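Local coordinates for Phenylalanine/tyrosine ammonia-lyase (Rhodosporidium toruloides, PDB 1Y2M), which catalyses the non-oxidative deamination of L-phenylalanine and L-tyrosine to trans-cinnamate and p-coumarate, releasing ammonium, at residues 294-299 / 522-527; 516-521 / 701-706; 281-286 / 377-382. All blocks are in the same frame, centred on the assembly; numbering follows the deposited sequence.

Contact 1: 294-299 / 522-527; sequences QSLTAM and LLLATH
Leu296 reaches from helix 273-303 into the angle between Leu524 and His527 of helix 506-560, and everything that crosses between the segments passes through this one leucine. The two backbones are nearest at Leu296 and His527, with CA atoms 7.4 Å apart.

The aromatic part is a CH-pi contact. Leu296 CB lies over one face of the His527 imidazole, 4.1 Å from the ring centroid and 25° off the normal, displaced toward the rim where ND1 and CE1 lie. His527 has CG anti to its backbone N (chi1 -172°), a setting that turns one face of the ring to the leucine, and the two side chains slide past each other in opposite directions.

The aliphatic part belongs to the leucine tip. Leu296 CD1 packs 3.9 Å from Leu524 CD2 and also rests 3.8 Å from Leu524 O, while Leu296 CD2 lies over CG of the imidazole. A branched, flexible residue suits this place because its two methyls can serve different neighbours at once.

No hydrogen bond joins the segments, and polarity is handled locally. His527 NE2 is hydrogen-bonded to Thr300, whose hydroxyl also meets Leu296 O, and this pins the far edge of the ring. Leu296 CD1 sits above the same face as CB, 3.8 Å from His527 ND1, and this nitrogen is buried with no partner in the model.

Asn436 of helix 416-443 touches Leu296, Leu524 and His527, adding a third helix to the group. Such interlocking of long helices through buried leucines is the packing of the central helical bundle of the PAL/histidase fold, here away from the annotated substrate-binding residues.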
ATOM      1  N   GLN B 294     -17.525 -15.046 -13.565  1.00  8.57           N
ATOM      2  CA  GLN B 294     -18.249 -14.927 -14.838  1.00  9.82           C
ATOM      3  C   GLN B 294     -19.635 -15.582 -14.742  1.00  8.87           C
ATOM      4  O   GLN B 294     -20.653 -15.050 -15.201  1.00  8.89           O
ATOM      5  CB  GLN B 294     -17.441 -15.559 -15.948  1.00  8.84           C
ATOM      6  CG  GLN B 294     -16.252 -14.676 -16.246  1.00  7.77           C
ATOM      7  CD  GLN B 294     -15.322 -15.230 -17.307  1.00  9.86           C
ATOM      8  OE1 GLN B 294     -15.783 -15.591 -18.384  1.00 11.30           O
ATOM      9  NE2 GLN B 294     -14.043 -15.283 -17.021  1.00 12.42           N
ATOM     10  N   SER B 295     -19.656 -16.753 -14.138  1.00  8.30           N
ATOM     11  CA  SER B 295     -20.902 -17.462 -13.900  1.00 10.40           C
ATOM     12  C   SER B 295     -21.877 -16.661 -13.031  1.00  7.78           C
ATOM     13  O   SER B 295     -23.072 -16.560 -13.310  1.00  9.43           O
ATOM     14  CB  SER B 295     -20.635 -18.863 -13.315  1.00 13.68           C
ATOM     15  OG  SER B 295     -19.896 -19.672 -14.247  1.00 12.70           O
ATOM     16  N   LEU B 296     -21.355 -16.054 -11.971  1.00  8.20           N
ATOM     17  CA  LEU B 296     -22.141 -15.222 -11.089  1.00  7.90           C
ATOM     18  C   LEU B 296     -22.621 -13.963 -11.782  1.00  9.44           C
ATOM     19  O   LEU B 296     -23.745 -13.538 -11.554  1.00  9.71           O
ATOM     20  CB  LEU B 296     -21.302 -14.853  -9.871  1.00 11.55           C
ATOM     21  CG  LEU B 296     -21.138 -15.981  -8.873  1.00  9.94           C
ATOM     22  CD1 LEU B 296     -20.118 -15.619  -7.853  1.00 10.90           C
ATOM     23  CD2 LEU B 296     -22.451 -16.233  -8.186  1.00 11.21           C
ATOM     24  N   THR B 297     -21.813 -13.394 -12.661  1.00  7.05           N
ATOM     25  CA  THR B 297     -22.239 -12.292 -13.508  1.00  8.12           C
ATOM     26  C   THR B 297     -23.507 -12.669 -14.314  1.00  9.15           C
ATOM     27  O   THR B 297     -24.500 -11.935 -14.315  1.00  9.28           O
ATOM     28  CB  THR B 297     -21.102 -11.814 -14.457  1.00  9.42           C
ATOM     29  OG1 THR B 297     -20.009 -11.318 -13.685  1.00  9.40           O
ATOM     30  CG2 THR B 297     -21.612 -10.677 -15.336  1.00  7.64           C
ATOM     31  N   ALA B 298     -23.447 -13.819 -14.972  1.00  8.60           N
ATOM     32  CA  ALA B 298     -24.571 -14.313 -15.794  1.00  6.48           C
ATOM     33  C   ALA B 298     -25.808 -14.493 -14.884  1.00  8.07           C
ATOM     34  O   ALA B 298     -26.929 -14.011 -15.199  1.00  9.52           O
ATOM     35  CB  ALA B 298     -24.214 -15.597 -16.473  1.00  8.35           C
HETATM   36  N   MSE B 299     -25.633 -15.147 -13.743  1.00  9.32           N
HETATM   37  CA  MSE B 299     -26.806 -15.430 -12.878  1.00  9.08           C
HETATM   38  C   MSE B 299     -27.411 -14.176 -12.294  1.00  8.23           C
HETATM   39  O   MSE B 299     -28.618 -14.067 -12.036  1.00  9.41           O
HETATM   40  CB  MSE B 299     -26.428 -16.456 -11.833  1.00 10.35           C
HETATM   41  CG  MSE B 299     -26.076 -17.709 -12.489  1.00 15.98           C
HETATM   42 SE   MSE B 299     -25.704 -19.150 -11.204  1.00 30.57          SE
HETATM   43  CE  MSE B 299     -27.471 -19.748 -10.976  1.00 28.93           C
ATOM     44  N   LEU B 522     -14.850 -16.736   0.003  1.00  7.27           N
ATOM     45  CA  LEU B 522     -15.936 -16.382   0.947  1.00  8.37           C
ATOM     46  C   LEU B 522     -16.923 -15.439   0.264  1.00 10.38           C
ATOM     47  O   LEU B 522     -18.141 -15.590   0.401  1.00  8.89           O
ATOM     48  CB  LEU B 522     -15.358 -15.645   2.171  1.00  8.69           C
ATOM     49  CG  LEU B 522     -14.490 -16.468   3.130  1.00  9.10           C
ATOM     50  CD1 LEU B 522     -13.742 -15.609   4.121  1.00  9.48           C
ATOM     51  CD2 LEU B 522     -15.354 -17.479   3.858  1.00 12.38           C
ATOM     52  N   LEU B 523     -16.395 -14.443  -0.435  1.00  8.46           N
ATOM     53  CA  LEU B 523     -17.226 -13.461  -1.141  1.00  8.86           C
ATOM     54  C   LEU B 523     -18.055 -14.131  -2.224  1.00  9.17           C
ATOM     55  O   LEU B 523     -19.265 -13.831  -2.375  1.00  9.81           O
ATOM     56  CB  LEU B 523     -16.336 -12.358  -1.712  1.00 10.24           C
ATOM     57  CG  LEU B 523     -17.020 -11.269  -2.503  1.00  8.31           C
ATOM     58  CD1 LEU B 523     -18.134 -10.626  -1.808  1.00  8.56           C
ATOM     59  CD2 LEU B 523     -15.968 -10.246  -3.066  1.00 11.40           C
ATOM     60  N   LEU B 524     -17.411 -14.966  -3.043  1.00  8.83           N
ATOM     61  CA  LEU B 524     -18.148 -15.556  -4.159  1.00  8.62           C
ATOM     62  C   LEU B 524     -19.169 -16.610  -3.657  1.00 10.04           C
ATOM     63  O   LEU B 524     -20.244 -16.780  -4.249  1.00  9.96           O
ATOM     64  CB  LEU B 524     -17.209 -16.122  -5.223  1.00  8.49           C
ATOM     65  CG  LEU B 524     -16.362 -15.035  -5.885  1.00 10.81           C
ATOM     66  CD1 LEU B 524     -15.703 -15.650  -7.110  1.00  9.93           C
ATOM     67  CD2 LEU B 524     -17.120 -13.773  -6.288  1.00 12.04           C
ATOM     68  N   ALA B 525     -18.848 -17.299  -2.558  1.00  8.83           N
ATOM     69  CA  ALA B 525     -19.834 -18.234  -1.917  1.00  9.40           C
ATOM     70  C   ALA B 525     -21.067 -17.419  -1.463  1.00  8.74           C
ATOM     71  O   ALA B 525     -22.185 -17.839  -1.603  1.00  9.38           O
ATOM     72  CB  ALA B 525     -19.241 -18.969  -0.787  1.00 11.34           C
ATOM     73  N   THR B 526     -20.806 -16.291  -0.849  1.00  8.69           N
ATOM     74  CA  THR B 526     -21.871 -15.368  -0.421  1.00  7.46           C
ATOM     75  C   THR B 526     -22.756 -14.901  -1.593  1.00  8.39           C
ATOM     76  O   THR B 526     -23.997 -14.900  -1.549  1.00  8.47           O
ATOM     77  CB  THR B 526     -21.221 -14.182   0.312  1.00 11.74           C
ATOM     78  OG1 THR B 526     -20.623 -14.675   1.512  1.00  8.99           O
ATOM     79  CG2 THR B 526     -22.182 -13.049   0.649  1.00 10.07           C
ATOM     80  N   HIS B 527     -22.116 -14.436  -2.647  1.00  9.78           N
ATOM     81  CA  HIS B 527     -22.832 -13.985  -3.830  1.00  8.71           C
ATOM     82  C   HIS B 527     -23.672 -15.135  -4.392  1.00  7.89           C
ATOM     83  O   HIS B 527     -24.830 -14.946  -4.805  1.00 10.35           O
ATOM     84  CB  HIS B 527     -21.798 -13.438  -4.825  1.00  9.83           C
ATOM     85  CG  HIS B 527     -22.378 -12.754  -6.046  1.00  6.67           C
ATOM     86  ND1 HIS B 527     -21.587 -12.170  -7.015  1.00 10.76           N
ATOM     87  CD2 HIS B 527     -23.663 -12.575  -6.449  1.00  9.44           C
ATOM     88  CE1 HIS B 527     -22.370 -11.656  -7.953  1.00 11.46           C
ATOM     89  NE2 HIS B 527     -23.630 -11.904  -7.646  1.00  9.50           N
TER

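Contact 2: 516-521 / 701-706; sequences SNDVLS and AIKSGR
The backbones of Ser521, within the long helix 506-560, and Ile702, near the C-terminal end of helix 691-703, come to 6.6 Å between CA atoms, a close approach that favours a small residue on one side. Ser521 suits the spot: its OG lies 3.6 Å from Ile702 CG2, and the hydroxyl is already used, donating to Asn517 O at 2.8 Å from above the carbonyl plane. Ser521 N bonds the same oxygen from the opposite face. With its proton given to its own helix, this small hydroxyl can lie against the isoleucine methyl. Ile702 brings CG2 against it because that branch lies anti to the backbone N, while CD1 reaches toward Ser521 O.

Beside this packing runs a salt bridge. Lys703 NZ donates to Asp518 OD1 at 2.8 Å, approaching from above the carboxylate plane (58° out of it), and the two side chains cross at about a right angle. The lysine chain is bent at chi2, chi3 and chi4; this curl draws CD to 3.7 Å from Ser521 OG and folds the ammonium back to the acid. Asp518 OD1 is also hydrogen-bonded to Tyr699 OH, and its other oxygen faces Arg206 of the second subunit in a long, weak ion pair. Were Asp518 replaced by an alanine, the Lys703 ammonium would probably lose its carboxylate partner and the Tyr699 hydroxyl this hydrogen-bond partner.

Further on, Ser704 OG accepts from Arg706 N in an ST turn, and Gly705, just after a helix, takes a positive phi that glycine adopts most easily. The whole is a helix from near the C terminus packed and salt-bridged onto the long helix 506-560 of the lyase's helical bundle.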
ATOM      1  N   SER B 516      -5.804 -14.173  -0.415  1.00  9.41           N
ATOM      2  CA  SER B 516      -6.797 -13.500  -1.246  1.00  8.22           C
ATOM      3  C   SER B 516      -7.717 -14.506  -1.936  1.00  8.56           C
ATOM      4  O   SER B 516      -8.929 -14.283  -2.029  1.00  9.04           O
ATOM      5  CB  SER B 516      -6.160 -12.610  -2.296  1.00  9.78           C
ATOM      6  OG  SER B 516      -5.527 -11.518  -1.649  1.00  9.44           O
ATOM      7  N   ASN B 517      -7.191 -15.664  -2.355  1.00  8.97           N
ATOM      8  CA  ASN B 517      -8.064 -16.712  -2.890  1.00  7.80           C
ATOM      9  C   ASN B 517      -9.116 -17.098  -1.884  1.00  7.32           C
ATOM     10  O   ASN B 517     -10.290 -17.271  -2.236  1.00  9.71           O
ATOM     11  CB  ASN B 517      -7.356 -17.996  -3.365  1.00  9.52           C
ATOM     12  CG  ASN B 517      -6.660 -17.850  -4.685  1.00 11.85           C
ATOM     13  OD1 ASN B 517      -7.101 -17.098  -5.544  1.00  9.94           O
ATOM     14  ND2 ASN B 517      -5.601 -18.667  -4.898  1.00  8.16           N
ATOM     15  N   ASP B 518      -8.725 -17.217  -0.624  1.00  8.91           N
ATOM     16  CA  ASP B 518      -9.603 -17.668   0.435  1.00  8.73           C
ATOM     17  C   ASP B 518     -10.702 -16.636   0.659  1.00  7.36           C
ATOM     18  O   ASP B 518     -11.912 -16.942   0.714  1.00  9.91           O
ATOM     19  CB  ASP B 518      -8.792 -17.848   1.714  1.00 12.13           C
ATOM     20  CG  ASP B 518      -9.537 -18.656   2.788  1.00 15.31           C
ATOM     21  OD1 ASP B 518     -10.396 -19.545   2.455  1.00 15.82           O
ATOM     22  OD2 ASP B 518      -9.208 -18.437   3.978  1.00 16.70           O
ATOM     23  N   VAL B 519     -10.290 -15.371   0.790  1.00  7.85           N
ATOM     24  CA  VAL B 519     -11.273 -14.291   0.988  1.00  8.14           C
ATOM     25  C   VAL B 519     -12.201 -14.154  -0.173  1.00  8.39           C
ATOM     26  O   VAL B 519     -13.426 -13.938   0.020  1.00  9.16           O
ATOM     27  CB  VAL B 519     -10.571 -12.998   1.334  1.00  9.53           C
ATOM     28  CG1 VAL B 519     -11.548 -11.843   1.492  1.00  8.82           C
ATOM     29  CG2 VAL B 519      -9.758 -13.225   2.602  1.00 10.81           C
ATOM     30  N   LEU B 520     -11.663 -14.248  -1.393  1.00  8.73           N
ATOM     31  CA  LEU B 520     -12.535 -14.164  -2.579  1.00  8.02           C
ATOM     32  C   LEU B 520     -13.502 -15.341  -2.562  1.00  8.95           C
ATOM     33  O   LEU B 520     -14.646 -15.183  -2.993  1.00  9.15           O
ATOM     34  CB  LEU B 520     -11.742 -14.150  -3.887  1.00  9.73           C
ATOM     35  CG  LEU B 520     -12.565 -13.924  -5.167  1.00 10.62           C
ATOM     36  CD1 LEU B 520     -13.540 -12.755  -5.097  1.00 12.29           C
ATOM     37  CD2 LEU B 520     -11.689 -13.695  -6.401  1.00  9.87           C
ATOM     38  N   SER B 521     -13.079 -16.533  -2.101  1.00  9.06           N
ATOM     39  CA  SER B 521     -13.993 -17.691  -2.050  1.00  8.80           C
ATOM     40  C   SER B 521     -15.140 -17.418  -1.096  1.00  6.99           C
ATOM     41  O   SER B 521     -16.266 -17.835  -1.337  1.00  9.09           O
ATOM     42  CB  SER B 521     -13.249 -18.934  -1.638  1.00  8.61           C
ATOM     43  OG  SER B 521     -12.202 -19.265  -2.577  1.00 10.44           O
ATOM     44  N   ALA B 701     -17.320 -26.262  -0.881  1.00  8.81           N
ATOM     45  CA  ALA B 701     -17.320 -26.776  -2.250  1.00  9.74           C
ATOM     46  C   ALA B 701     -16.416 -26.022  -3.215  1.00  7.27           C
ATOM     47  O   ALA B 701     -15.911 -26.600  -4.180  1.00  9.21           O
ATOM     48  CB  ALA B 701     -18.746 -26.833  -2.788  1.00 11.90           C
ATOM     49  N   ILE B 702     -16.193 -24.740  -2.959  1.00  9.30           N
ATOM     50  CA  ILE B 702     -15.219 -23.954  -3.714  1.00  9.07           C
ATOM     51  C   ILE B 702     -13.811 -24.405  -3.294  1.00  8.38           C
ATOM     52  O   ILE B 702     -12.985 -24.777  -4.112  1.00 10.41           O
ATOM     53  CB  ILE B 702     -15.423 -22.432  -3.524  1.00 11.06           C
ATOM     54  CG1 ILE B 702     -16.775 -22.019  -4.136  1.00 11.68           C
ATOM     55  CG2 ILE B 702     -14.293 -21.668  -4.173  1.00 12.34           C
ATOM     56  CD1 ILE B 702     -17.206 -20.627  -3.736  1.00 10.18           C
ATOM     57  N   LYS B 703     -13.545 -24.394  -2.002  1.00 10.52           N
ATOM     58  CA  LYS B 703     -12.180 -24.661  -1.520  1.00 10.02           C
ATOM     59  C   LYS B 703     -11.683 -26.065  -1.853  1.00  8.87           C
ATOM     60  O   LYS B 703     -10.494 -26.252  -2.182  1.00 13.56           O
ATOM     61  CB  LYS B 703     -12.081 -24.382  -0.018  1.00  9.87           C
ATOM     62  CG  LYS B 703     -12.285 -22.977   0.441  1.00 12.74           C
ATOM     63  CD  LYS B 703     -11.317 -21.937  -0.177  1.00 14.94           C
ATOM     64  CE  LYS B 703      -9.846 -22.126   0.188  1.00 18.74           C
ATOM     65  NZ  LYS B 703      -9.600 -22.079   1.631  1.00 20.26           N
ATOM     66  N   SER B 704     -12.593 -27.019  -1.832  1.00 11.45           N
ATOM     67  CA  SER B 704     -12.280 -28.418  -2.127  1.00 12.75           C
ATOM     68  C   SER B 704     -12.114 -28.647  -3.625  1.00 11.21           C
ATOM     69  O   SER B 704     -11.616 -29.699  -4.014  1.00 12.72           O
ATOM     70  CB  SER B 704     -13.385 -29.356  -1.639  1.00 12.38           C
ATOM     71  OG  SER B 704     -14.550 -29.212  -2.463  1.00 12.63           O
ATOM     72  N   GLY B 705     -12.567 -27.711  -4.450  1.00 10.89           N
ATOM     73  CA  GLY B 705     -12.571 -27.860  -5.906  1.00 11.18           C
ATOM     74  C   GLY B 705     -13.744 -28.692  -6.423  1.00  9.53           C
ATOM     75  O   GLY B 705     -13.837 -28.943  -7.648  1.00 10.45           O
ATOM     76  N   ARG B 706     -14.670 -29.104  -5.547  1.00 11.10           N
ATOM     77  CA  ARG B 706     -15.877 -29.778  -5.989  1.00  9.23           C
ATOM     78  C   ARG B 706     -16.653 -29.013  -7.058  1.00  9.56           C
ATOM     79  O   ARG B 706     -17.163 -29.610  -8.048  1.00 10.27           O
ATOM     80  CB  ARG B 706     -16.806 -30.090  -4.818  1.00 10.29           C
ATOM     81  CG  ARG B 706     -17.907 -31.012  -5.176  1.00 13.79           C
ATOM     82  CD  ARG B 706     -18.776 -31.340  -3.994  1.00 12.51           C
ATOM     83  NE  ARG B 706     -19.885 -32.189  -4.383  1.00 14.12           N
ATOM     84  CZ  ARG B 706     -20.832 -32.616  -3.551  1.00 15.12           C
ATOM     85  NH1 ARG B 706     -20.841 -32.245  -2.285  1.00 15.85           N
ATOM     86  NH2 ARG B 706     -21.768 -33.413  -3.989  1.00 16.38           N
TER

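Contact 3: 281-286 / 377-382; sequences LALHDA and SDLIHA
Leu283 and Leu379 meet between helix 273-303 and helix 368-391, whose local axes approach to 10.7 Å and run largely antiparallel, at 146°. The path of Leu283 gives the logic of the contact. Its CB points at the opposing helix, and CG, anti to the backbone N (chi1 -178°), carries the chain outward before the fork. One prong, CD1, comes 3.7 Å from Leu379 CD2 and lies near that residue's carbonyl oxygen as well. The other, CD2, spreads along the partner helix to Ala382, 3.8 Å from its C and 4.1 Å from its CB. One leucine thus bridges two positions about a turn apart.

Leu379 answers in kind. The two leucines slide past each other in opposite directions, and Leu379 CD2 continues beyond Leu283 to Ala286 CB at 4.2 Å. Each helix therefore presents a leucine and, three residues on, an alanine: the large side chain fills the gap between the axes, and the small one receives the tip of the leucine from across. Thr425 of helix 416-443 touches both Ala286 and Leu379 and adds a third helix.

The polar residues look elsewhere. Asp285 is salt-bridged to Arg77 on another face of its helix. From the other helix, Asp378 pairs with Lys424 of the third subunit, while Ser377 and His381 are hydrogen-bonded to His381 and Ser377, respectively, of that third subunit.

Chemically, then, the side chains that meet are all aliphatic, and no hydrogen bond or charge joins the segments. Their fit probably rests on shape, on how the leucines suit the alanines, whereas directional polar bonds are kept for other faces, including the subunit interface.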
ATOM      1  N   LEU B 281      -0.484 -23.680  -7.037  1.00  7.62           N
ATOM      2  CA  LEU B 281      -1.746 -23.952  -6.367  1.00  8.64           C
ATOM      3  C   LEU B 281      -2.625 -22.711  -6.363  1.00  9.08           C
ATOM      4  O   LEU B 281      -3.850 -22.798  -6.590  1.00  9.89           O
ATOM      5  CB  LEU B 281      -1.462 -24.473  -4.971  1.00 10.59           C
ATOM      6  CG  LEU B 281      -0.753 -25.843  -5.018  1.00  9.98           C
ATOM      7  CD1 LEU B 281      -0.120 -26.100  -3.673  1.00 13.78           C
ATOM      8  CD2 LEU B 281      -1.724 -26.977  -5.353  1.00 15.84           C
ATOM      9  N   ALA B 282      -2.014 -21.562  -6.087  1.00  9.57           N
ATOM     10  CA  ALA B 282      -2.767 -20.308  -6.025  1.00  9.75           C
ATOM     11  C   ALA B 282      -3.317 -19.893  -7.389  1.00  9.24           C
ATOM     12  O   ALA B 282      -4.466 -19.434  -7.519  1.00  9.64           O
ATOM     13  CB  ALA B 282      -1.932 -19.232  -5.403  1.00 11.19           C
ATOM     14  N   LEU B 283      -2.522 -20.096  -8.434  1.00  6.94           N
ATOM     15  CA  LEU B 283      -3.001 -19.765  -9.767  1.00  9.16           C
ATOM     16  C   LEU B 283      -4.125 -20.682 -10.215  1.00 10.30           C
ATOM     17  O   LEU B 283      -5.136 -20.230 -10.762  1.00 10.40           O
ATOM     18  CB  LEU B 283      -1.864 -19.837 -10.770  1.00  6.79           C
ATOM     19  CG  LEU B 283      -2.308 -19.450 -12.193  1.00  8.22           C
ATOM     20  CD1 LEU B 283      -2.889 -18.049 -12.259  1.00 12.75           C
ATOM     21  CD2 LEU B 283      -1.129 -19.551 -13.146  1.00 10.72           C
ATOM     22  N   HIS B 284      -3.961 -21.986  -9.962  1.00  9.83           N
ATOM     23  CA  HIS B 284      -5.051 -22.936 -10.194  1.00  9.54           C
ATOM     24  C   HIS B 284      -6.357 -22.459  -9.553  1.00  8.79           C
ATOM     25  O   HIS B 284      -7.411 -22.393 -10.222  1.00 10.53           O
ATOM     26  CB  HIS B 284      -4.631 -24.306  -9.656  1.00  7.48           C
ATOM     27  CG  HIS B 284      -5.715 -25.332  -9.595  1.00  8.91           C
ATOM     28  ND1 HIS B 284      -6.658 -25.358  -8.591  1.00 12.10           N
ATOM     29  CD2 HIS B 284      -5.936 -26.437 -10.358  1.00 13.90           C
ATOM     30  CE1 HIS B 284      -7.441 -26.422  -8.776  1.00 10.92           C
ATOM     31  NE2 HIS B 284      -7.027 -27.088  -9.832  1.00 13.62           N
ATOM     32  N   ASP B 285      -6.276 -22.044  -8.300  1.00  9.13           N
ATOM     33  CA  ASP B 285      -7.497 -21.679  -7.596  1.00  9.25           C
ATOM     34  C   ASP B 285      -8.077 -20.381  -8.147  1.00 11.05           C
ATOM     35  O   ASP B 285      -9.294 -20.232  -8.268  1.00 11.12           O
ATOM     36  CB  ASP B 285      -7.206 -21.613  -6.094  1.00  9.07           C
ATOM     37  CG  ASP B 285      -6.964 -22.979  -5.460  1.00 14.50           C
ATOM     38  OD1 ASP B 285      -7.240 -24.032  -6.063  1.00 10.78           O
ATOM     39  OD2 ASP B 285      -6.520 -22.977  -4.300  1.00 14.56           O
ATOM     40  N   ALA B 286      -7.186 -19.456  -8.503  1.00  9.40           N
ATOM     41  CA  ALA B 286      -7.587 -18.162  -9.064  1.00 10.12           C
ATOM     42  C   ALA B 286      -8.298 -18.366 -10.366  1.00  9.44           C
ATOM     43  O   ALA B 286      -9.257 -17.672 -10.671  1.00 10.48           O
ATOM     44  CB  ALA B 286      -6.387 -17.254  -9.235  1.00 10.02           C
ATOM     45  N   SER B 377      -6.292 -11.787 -18.834  1.00  9.34           N
ATOM     46  CA  SER B 377      -5.068 -11.846 -19.609  1.00  9.10           C
ATOM     47  C   SER B 377      -3.868 -12.053 -18.699  1.00  8.02           C
ATOM     48  O   SER B 377      -2.960 -12.773 -19.050  1.00  9.21           O
ATOM     49  CB  SER B 377      -4.872 -10.600 -20.528  1.00  8.28           C
ATOM     50  OG  SER B 377      -3.819 -10.817 -21.438  1.00  9.61           O
ATOM     51  N   ASP B 378      -3.880 -11.399 -17.529  1.00  9.15           N
ATOM     52  CA  ASP B 378      -2.812 -11.528 -16.562  1.00  9.33           C
ATOM     53  C   ASP B 378      -2.762 -12.951 -16.036  1.00  9.81           C
ATOM     54  O   ASP B 378      -1.669 -13.513 -15.895  1.00  9.65           O
ATOM     55  CB  ASP B 378      -3.006 -10.554 -15.402  1.00 10.08           C
ATOM     56  CG  ASP B 378      -2.636  -9.162 -15.754  1.00 13.64           C
ATOM     57  OD1 ASP B 378      -2.011  -8.934 -16.808  1.00 14.93           O
ATOM     58  OD2 ASP B 378      -2.929  -8.272 -14.897  1.00 15.41           O
ATOM     59  N   LEU B 379      -3.912 -13.566 -15.784  1.00  7.83           N
ATOM     60  CA  LEU B 379      -3.874 -14.942 -15.305  1.00  7.43           C
ATOM     61  C   LEU B 379      -3.338 -15.922 -16.359  1.00  7.83           C
ATOM     62  O   LEU B 379      -2.607 -16.845 -16.035  1.00 10.27           O
ATOM     63  CB  LEU B 379      -5.266 -15.363 -14.888  1.00  8.41           C
ATOM     64  CG  LEU B 379      -5.829 -14.642 -13.658  1.00  9.47           C
ATOM     65  CD1 LEU B 379      -7.306 -14.911 -13.451  1.00 10.71           C
ATOM     66  CD2 LEU B 379      -4.985 -14.984 -12.441  1.00 14.02           C
ATOM     67  N   ILE B 380      -3.702 -15.714 -17.613  1.00  6.77           N
ATOM     68  CA  ILE B 380      -3.133 -16.529 -18.702  1.00  8.20           C
ATOM     69  C   ILE B 380      -1.602 -16.333 -18.884  1.00  9.47           C
ATOM     70  O   ILE B 380      -0.829 -17.276 -19.131  1.00  8.52           O
ATOM     71  CB  ILE B 380      -3.885 -16.216 -19.998  1.00  8.14           C
ATOM     72  CG1 ILE B 380      -5.359 -16.615 -19.842  1.00  8.68           C
ATOM     73  CG2 ILE B 380      -3.230 -16.868 -21.235  1.00 10.88           C
ATOM     74  CD1 ILE B 380      -6.204 -16.212 -21.039  1.00 12.65           C
ATOM     75  N   HIS B 381      -1.173 -15.080 -18.742  1.00  8.21           N
ATOM     76  CA  HIS B 381       0.266 -14.792 -18.743  1.00  9.10           C
ATOM     77  C   HIS B 381       0.986 -15.498 -17.592  1.00  8.99           C
ATOM     78  O   HIS B 381       1.996 -16.229 -17.793  1.00  8.97           O
ATOM     79  CB  HIS B 381       0.465 -13.272 -18.628  1.00  9.00           C
ATOM     80  CG  HIS B 381       1.886 -12.834 -18.778  1.00  8.14           C
ATOM     81  ND1 HIS B 381       2.783 -12.851 -17.729  1.00 16.20           N
ATOM     82  CD2 HIS B 381       2.553 -12.312 -19.836  1.00  9.74           C
ATOM     83  CE1 HIS B 381       3.948 -12.369 -18.152  1.00 10.24           C
ATOM     84  NE2 HIS B 381       3.837 -12.042 -19.413  1.00  9.73           N
ATOM     85  N   ALA B 382       0.437 -15.371 -16.394  1.00  7.18           N
ATOM     86  CA  ALA B 382       1.009 -16.049 -15.250  1.00  6.37           C
ATOM     87  C   ALA B 382       1.114 -17.556 -15.480  1.00  8.19           C
ATOM     88  O   ALA B 382       2.115 -18.205 -15.106  1.00  9.48           O
ATOM     89  CB  ALA B 382       0.210 -15.797 -14.028  1.00  7.94           C
TER

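How the contacts relate
From the N terminus, helix 273-303 supplies the first half of two contacts, 281-286 and then 294-299. Contact 3 closes first, when the chain returns at 377-382. Contact 1, opened inside that loop, closes only at 522-527, so the two cross. Contact 2 opens at 516-521, just before contact 1 closes, and closes at 701-706; it crosses contact 1 but follows contact 3 in series. Helix 506-560 carries contacts 1 and 2 on adjoining turns, where Ala525 N packs on Ile702 CD1. Asn517 links contacts 2 and 3 through a probable hydrogen bond to Ala282 O. Together they bind helices 273-303, 368-391, 506-560 and 691-703.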